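Local coordinates for protein trichothecene 3-O-acetyltransferase (Gibberella zeae, PDB 2RKV) that transfers an acetyl group from acetyl coenzyme A to the 3-hydroxyl of trichothecene mycotoxins, as a member of the BAHD acyltransferase superfamily, at residues 288-300 / 334-348. Residues are numbered along the deposited sequence; the frame is centred on the assembly and turned at random. Where two conformers were deposited one is given.
With COA (coenzyme A), chain B.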
loop_
_atom_site.group_PDB
_atom_site.type_symbol
_atom_site.label_atom_id
_atom_site.label_comp_id
_atom_site.label_asym_id
_atom_site.label_seq_id
_atom_site.Cartn_x
_atom_site.Cartn_y
_atom_site.Cartn_z
ATOM N N GLU A 288 5.080 17.913 -6.948
ATOM C CA GLU A 288 3.953 17.592 -6.080
ATOM C C GLU A 288 4.226 16.306 -5.310
ATOM O O GLU A 288 4.586 15.294 -5.903
ATOM C CB GLU A 288 2.666 17.453 -6.885
ATOM C CG GLU A 288 1.415 17.306 -6.012
ATOM C CD GLU A 288 0.153 17.164 -6.833
ATOM O OE1 GLU A 288 0.111 16.268 -7.703
ATOM O OE2 GLU A 288 -0.803 17.934 -6.601
ATOM N N PHE A 289 4.092 16.373 -3.990
ATOM C CA PHE A 289 4.135 15.171 -3.144
ATOM C C PHE A 289 2.692 14.723 -2.928
ATOM O O PHE A 289 1.850 15.524 -2.496
ATOM C CB PHE A 289 4.783 15.490 -1.790
ATOM C CG PHE A 289 5.210 14.273 -1.001
ATOM C CD1 PHE A 289 6.536 13.866 -1.004
ATOM C CD2 PHE A 289 4.287 13.543 -0.235
ATOM C CE1 PHE A 289 6.958 12.754 -0.253
ATOM C CE2 PHE A 289 4.702 12.415 0.510
ATOM C CZ PHE A 289 6.031 12.025 0.496
ATOM N N CYS A 290 2.409 13.451 -3.232
ATOM C CA CYS A 290 1.085 12.880 -3.005
ATOM C C CYS A 290 1.260 11.819 -1.926
ATOM O O CYS A 290 1.976 10.834 -2.144
ATOM C CB CYS A 290 0.557 12.218 -4.284
ATOM S SG CYS A 290 0.513 13.304 -5.754
ATOM N N ARG A 291 0.629 12.027 -0.773
ATOM C CA ARG A 291 0.816 11.127 0.379
ATOM C C ARG A 291 -0.472 10.375 0.719
ATOM O O ARG A 291 -1.497 10.997 0.960
ATOM C CB ARG A 291 1.273 11.929 1.604
ATOM C CG ARG A 291 1.779 11.079 2.754
ATOM C CD ARG A 291 1.866 11.901 4.039
ATOM N NE ARG A 291 2.720 11.296 5.061
ATOM C CZ ARG A 291 3.031 11.901 6.208
ATOM N NH1 ARG A 291 2.543 13.114 6.452
ATOM N NH2 ARG A 291 3.818 11.305 7.098
ATOM N N ALA A 292 -0.414 9.041 0.731
ATOM C CA ALA A 292 -1.585 8.241 1.113
ATOM C C ALA A 292 -1.872 8.407 2.603
ATOM O O ALA A 292 -0.957 8.354 3.439
ATOM C CB ALA A 292 -1.379 6.770 0.773
ATOM N N VAL A 293 -3.145 8.605 2.930
ATOM C CA VAL A 293 -3.562 8.810 4.313
ATOM C C VAL A 293 -4.820 7.974 4.582
ATOM O O VAL A 293 -5.823 8.105 3.878
ATOM C CB VAL A 293 -3.839 10.312 4.620
ATOM C CG1 VAL A 293 -4.263 10.510 6.089
ATOM C CG2 VAL A 293 -2.601 11.152 4.311
ATOM N N ASP A 294 -4.742 7.128 5.607
ATOM C CA ASP A 294 -5.883 6.364 6.110
ATOM C C ASP A 294 -6.907 7.357 6.631
ATOM O O ASP A 294 -6.593 8.188 7.502
ATOM C CB ASP A 294 -5.418 5.415 7.229
ATOM C CG ASP A 294 -6.566 4.648 7.901
ATOM O OD1 ASP A 294 -7.698 4.614 7.362
ATOM O OD2 ASP A 294 -6.301 4.058 8.978
ATOM N N ALA A 295 -8.122 7.280 6.085
ATOM C CA ALA A 295 -9.192 8.204 6.439
ATOM C C ALA A 295 -10.089 7.677 7.562
ATOM O O ALA A 295 -11.018 8.367 7.991
ATOM C CB ALA A 295 -10.020 8.566 5.207
ATOM N N ARG A 296 -9.809 6.465 8.045
ATOM C CA ARG A 296 -10.635 5.885 9.113
ATOM C C ARG A 296 -10.720 6.786 10.357
ATOM O O ARG A 296 -11.825 7.070 10.826
ATOM C CB ARG A 296 -10.173 4.475 9.491
ATOM C CG ARG A 296 -10.535 3.393 8.469
ATOM C CD ARG A 296 -9.720 2.133 8.751
ATOM N NE ARG A 296 -9.899 1.094 7.730
ATOM C CZ ARG A 296 -9.434 1.154 6.486
ATOM N NH1 ARG A 296 -8.732 2.216 6.072
ATOM N NH2 ARG A 296 -9.651 0.133 5.660
ATOM N N PRO A 297 -9.568 7.248 10.884
ATOM C CA PRO A 297 -9.632 8.102 12.086
ATOM C C PRO A 297 -10.477 9.374 11.899
ATOM O O PRO A 297 -11.335 9.665 12.735
ATOM C CB PRO A 297 -8.164 8.433 12.361
ATOM C CG PRO A 297 -7.401 7.297 11.732
ATOM C CD PRO A 297 -8.171 7.003 10.476
ATOM N N ALA A 298 -10.274 10.093 10.796
ATOM C CA ALA A 298 -11.054 11.303 10.518
ATOM C C ALA A 298 -12.549 11.005 10.390
ATOM O O ALA A 298 -13.385 11.846 10.730
ATOM C CB ALA A 298 -10.536 12.008 9.262
ATOM N N MET A 299 -12.878 9.804 9.911
ATOM C CA MET A 299 -14.267 9.415 9.691
ATOM C C MET A 299 -14.905 8.761 10.925
ATOM O O MET A 299 -16.101 8.457 10.922
ATOM C CB MET A 299 -14.356 8.485 8.473
ATOM C CG MET A 299 -15.622 8.639 7.635
ATOM S SD MET A 299 -15.881 10.282 6.895
ATOM C CE MET A 299 -14.260 10.735 6.331
ATOM N N GLY A 300 -14.100 8.544 11.964
ATOM C CA GLY A 300 -14.554 7.872 13.184
ATOM C C GLY A 300 -14.820 6.388 12.981
ATOM O O GLY A 300 -15.683 5.802 13.650
ATOM N N LEU A 334 4.043 18.535 5.094
ATOM C CA LEU A 334 3.295 17.282 5.162
ATOM C C LEU A 334 2.317 17.275 6.333
ATOM O O LEU A 334 1.131 17.006 6.158
ATOM C CB LEU A 334 4.241 16.081 5.210
ATOM C CG LEU A 334 5.236 15.994 4.042
ATOM C CD1 LEU A 334 6.113 14.757 4.166
ATOM C CD2 LEU A 334 4.542 16.034 2.678
ATOM N N ARG A 335 2.820 17.591 7.521
ATOM C CA ARG A 335 1.999 17.577 8.735
ATOM C C ARG A 335 0.823 18.567 8.668
ATOM O O ARG A 335 -0.243 18.295 9.216
ATOM C CB ARG A 335 2.893 17.806 9.971
ATOM C CG ARG A 335 2.202 17.894 11.330
ATOM C CD ARG A 335 1.361 16.677 11.688
ATOM N NE ARG A 335 2.021 15.399 11.418
ATOM C CZ ARG A 335 1.537 14.222 11.815
ATOM N NH1 ARG A 335 2.174 13.097 11.511
ATOM N NH2 ARG A 335 0.409 14.175 12.512
ATOM N N SER A 336 1.005 19.678 7.947
ATOM C CA SER A 336 -0.019 20.738 7.865
ATOM C C SER A 336 -1.346 20.287 7.230
ATOM O O SER A 336 -2.369 20.952 7.393
ATOM C CB SER A 336 0.527 21.965 7.126
ATOM O OG SER A 336 0.599 21.739 5.729
ATOM N N GLU A 337 -1.311 19.166 6.508
ATOM C CA GLU A 337 -2.485 18.648 5.795
ATOM C C GLU A 337 -3.224 17.536 6.546
ATOM O O GLU A 337 -4.188 16.978 6.030
ATOM C CB GLU A 337 -2.086 18.150 4.397
ATOM C CG GLU A 337 -1.958 19.252 3.361
ATOM C CD GLU A 337 -3.278 19.989 3.179
ATOM O OE1 GLU A 337 -4.263 19.392 2.667
ATOM O OE2 GLU A 337 -3.333 21.156 3.589
ATOM N N LEU A 338 -2.765 17.207 7.752
ATOM C CA LEU A 338 -3.304 16.050 8.473
ATOM C C LEU A 338 -4.347 16.382 9.537
ATOM O O LEU A 338 -4.695 15.526 10.356
ATOM C CB LEU A 338 -2.170 15.226 9.088
ATOM C CG LEU A 338 -1.240 14.549 8.086
ATOM C CD1 LEU A 338 -0.102 13.858 8.821
ATOM C CD2 LEU A 338 -2.010 13.564 7.173
ATOM N N ASP A 339 -4.852 17.608 9.522
ATOM C CA ASP A 339 -5.940 17.981 10.417
ATOM C C ASP A 339 -7.181 17.104 10.140
ATOM O O ASP A 339 -7.671 17.050 9.004
ATOM C CB ASP A 339 -6.271 19.462 10.252
ATOM C CG ASP A 339 -7.490 19.874 11.036
ATOM O OD1 ASP A 339 -7.406 19.921 12.282
ATOM O OD2 ASP A 339 -8.529 20.148 10.406
ATOM N N PRO A 340 -7.682 16.396 11.173
ATOM C CA PRO A 340 -8.829 15.495 10.991
ATOM C C PRO A 340 -10.056 16.139 10.332
ATOM O O PRO A 340 -10.685 15.508 9.473
ATOM C CB PRO A 340 -9.151 15.044 12.422
ATOM C CG PRO A 340 -7.863 15.148 13.134
ATOM C CD PRO A 340 -7.179 16.357 12.559
ATOM N N ALA A 341 -10.394 17.373 10.719
ATOM C CA ALA A 341 -11.551 18.052 10.116
ATOM C C ALA A 341 -11.347 18.265 8.615
ATOM O O ALA A 341 -12.289 18.114 7.828
ATOM C CB ALA A 341 -11.859 19.375 10.819
ATOM N N SER A 342 -10.114 18.595 8.231
ATOM C CA SER A 342 -9.757 18.773 6.823
ATOM C C SER A 342 -9.805 17.452 6.065
ATOM O O SER A 342 -10.359 17.374 4.975
ATOM C CB SER A 342 -8.372 19.401 6.676
ATOM O OG SER A 342 -7.955 19.379 5.319
ATOM N N MET A 343 -9.225 16.409 6.651
ATOM C CA MET A 343 -9.259 15.087 6.031
ATOM C C MET A 343 -10.694 14.599 5.842
ATOM O O MET A 343 -11.034 14.039 4.795
ATOM C CB MET A 343 -8.443 14.090 6.848
ATOM C CG MET A 343 -6.990 13.999 6.429
ATOM S SD MET A 343 -6.766 13.292 4.765
ATOM C CE MET A 343 -7.859 11.885 4.797
ATOM N N ARG A 344 -11.535 14.829 6.845
ATOM C CA ARG A 344 -12.929 14.414 6.763
ATOM C C ARG A 344 -13.672 15.164 5.658
ATOM O O ARG A 344 -14.335 14.538 4.831
ATOM C CB ARG A 344 -13.645 14.572 8.108
ATOM C CG ARG A 344 -15.064 14.023 8.092
ATOM C CD ARG A 344 -15.718 14.087 9.459
ATOM N NE ARG A 344 -17.083 13.570 9.408
ATOM C CZ ARG A 344 -18.177 14.323 9.340
ATOM N NH1 ARG A 344 -18.088 15.650 9.332
ATOM N NH2 ARG A 344 -19.369 13.744 9.292
ATOM N N GLN A 345 -13.543 16.494 5.625
ATOM C CA GLN A 345 -14.239 17.294 4.610
ATOM C C GLN A 345 -13.798 16.902 3.196
ATOM O O GLN A 345 -14.627 16.718 2.301
ATOM C CB GLN A 345 -14.044 18.803 4.868
ATOM C CG GLN A 345 -14.647 19.746 3.809
ATOM C CD GLN A 345 -16.175 19.723 3.737
ATOM O OE1 GLN A 345 -16.759 20.041 2.696
ATOM N NE2 GLN A 345 -16.825 19.366 4.838
ATOM N N ARG A 346 -12.488 16.748 3.009
ATOM C CA ARG A 346 -11.943 16.428 1.699
ATOM C C ARG A 346 -12.421 15.058 1.238
ATOM O O ARG A 346 -12.862 14.895 0.099
ATOM C CB ARG A 346 -10.415 16.501 1.722
ATOM C CG ARG A 346 -9.886 17.944 1.875
ATOM C CD ARG A 346 -8.363 18.020 1.873
ATOM N NE ARG A 346 -7.818 17.456 0.644
ATOM C CZ ARG A 346 -7.106 16.337 0.586
ATOM N NH1 ARG A 346 -6.807 15.669 1.705
ATOM N NH2 ARG A 346 -6.682 15.889 -0.587
ATOM N N THR A 347 -12.367 14.089 2.146
ATOM C CA THR A 347 -12.750 12.716 1.836
ATOM C C THR A 347 -14.245 12.633 1.530
ATOM O O THR A 347 -14.663 11.923 0.606
ATOM C CB THR A 347 -12.330 11.764 2.983
ATOM O OG1 THR A 347 -10.911 11.854 3.162
ATOM C CG2 THR A 347 -12.699 10.313 2.661
ATOM N N ARG A 348 -15.054 13.370 2.294
ATOM C CA ARG A 348 -16.490 13.439 2.017
ATOM C C ARG A 348 -16.754 14.058 0.642
ATOM O O ARG A 348 -17.660 13.627 -0.072
ATOM C CB ARG A 348 -17.233 14.213 3.110
ATOM C CG ARG A 348 -17.302 13.476 4.434
ATOM C CD ARG A 348 -18.016 14.322 5.477
ATOM N NE ARG A 348 -19.439 14.458 5.169
ATOM C CZ ARG A 348 -20.239 15.408 5.653
ATOM N NH1 ARG A 348 -19.763 16.345 6.464
ATOM N NH2 ARG A 348 -21.522 15.430 5.306
HETATM N N1A COA B . 3.651 16.022 20.782
HETATM C C2A COA B . 4.651 15.469 20.009
HETATM N N3A COA B . 4.356 14.484 19.088
HETATM C C4A COA B . 3.069 14.069 18.950
HETATM C C5A COA B . 2.043 14.622 19.720
HETATM C C6A COA B . 2.337 15.613 20.653
HETATM N N6A COA B . 1.428 15.954 21.571
HETATM N N7A COA B . 0.878 14.022 19.366
HETATM C C8A COA B . 1.142 13.110 18.398
HETATM N N9A COA B . 2.492 13.132 18.134
HETATM C C1B COA B . 3.224 12.275 17.191
HETATM C C2B COA B . 3.307 10.869 17.749
HETATM O O2B COA B . 4.320 10.760 18.707
HETATM C C3B COA B . 3.594 10.085 16.490
HETATM O O3B COA B . 4.914 10.316 16.101
HETATM P P3B COA B . 6.004 9.159 16.163
HETATM O O7A COA B . 5.500 7.998 15.331
HETATM O O8A COA B . 6.142 8.791 17.617
HETATM O O9A COA B . 7.295 9.716 15.630
HETATM C C4B COA B . 2.804 10.826 15.447
HETATM O O4B COA B . 2.553 12.131 15.951
HETATM C C5B COA B . 1.521 10.099 15.129
HETATM O O5B COA B . 1.093 10.799 14.006
HETATM P P1A COA B . 0.032 10.170 13.004
HETATM O O1A COA B . -1.083 9.469 13.777
HETATM O O2A COA B . -0.458 11.255 12.073
HETATM O O3A COA B . 0.778 8.959 12.274
HETATM P P2A COA B . 2.140 9.009 11.448
HETATM O O4A COA B . 3.022 7.889 11.949
HETATM O O5A COA B . 2.774 10.371 11.415
HETATM O O6A COA B . 1.646 8.662 9.973
HETATM C CBP COA B . 0.215 8.809 8.084
HETATM C CCP COA B . 0.917 9.590 9.193
HETATM C CDP COA B . 1.263 8.095 7.227
HETATM C CEP COA B . -0.535 9.785 7.180
HETATM C CAP COA B . -0.734 7.810 8.764
HETATM O OAP COA B . -1.702 8.480 9.547
HETATM C C9P COA B . -1.462 6.964 7.772
HETATM O O9P COA B . -2.684 7.418 7.264
HETATM N N8P COA B . -0.874 5.820 7.449
HETATM C C7P COA B . -1.420 4.909 6.474
HETATM C C6P COA B . -1.150 5.414 5.064
HETATM C C5P COA B . -1.719 4.384 4.135
HETATM O O5P COA B . -2.880 3.959 4.316
HETATM N N4P COA B . -0.921 3.975 3.157
HETATM O O HOH W 1 0.461 14.651 5.024
#
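Arg291 reaches from strand 286-294 to Leu334 and to Leu338 in the turn that follows, and ends between these two leucines and coenzyme A. Its CB lies in the plane of the Phe289 ring, at the edge. CG stands anti to the backbone N (chi1 -168°), and the chain stays extended to NE, which passes the geminal methyls CDP and CEP of the pantetheine. At the tip, Arg291 NH1 rests against Leu334 CB and Leu338 CD1, both at 3.6 Å, and donates to a water in the guanidinium plane; that water donates in turn to Leu334 O, the link closing at 2.7 Å. NH2 faces CCP of the cofactor and forms salt bridges with Asp262 and Asp263. On one side of Arg291, Leu334 CD2 sits over the Phe289 ring, 4.2 Å from its centroid, a CH-pi contact. On the other, Val293 CG2 meets Leu338 CD2 at 3.8 Å, while its CG1 touches Met343 SD. Met343, bent at chi2 and chi3, carries CE on to Ala295 CB. Beyond the strand, Ala298 CB settles against Pro340 O (3.5 Å) at the first turn of helix 340-356, and Met299 CE lies against Arg344 CG and Thr347 CB. Leu338 CD1 also covers the centre of one face of the Arg335 guanidinium, whose NH1 and NH2 donate to the pyrophosphate oxygen O2A (3.1 Å from NH2). Asp294 N gives the cofactor carbonyl O9P a bond of 2.7 Å. Directly, the segments join through apolar and van der Waals contacts alone, with one water as polar bridge. Arg291 and Arg335 share Asp263, whose negative charge probably offsets their mutual proximity. The contact thus helps place Arg291 along the pantetheine, while Arg335 is bound to the pyrophosphate through its own hydrogen bonds.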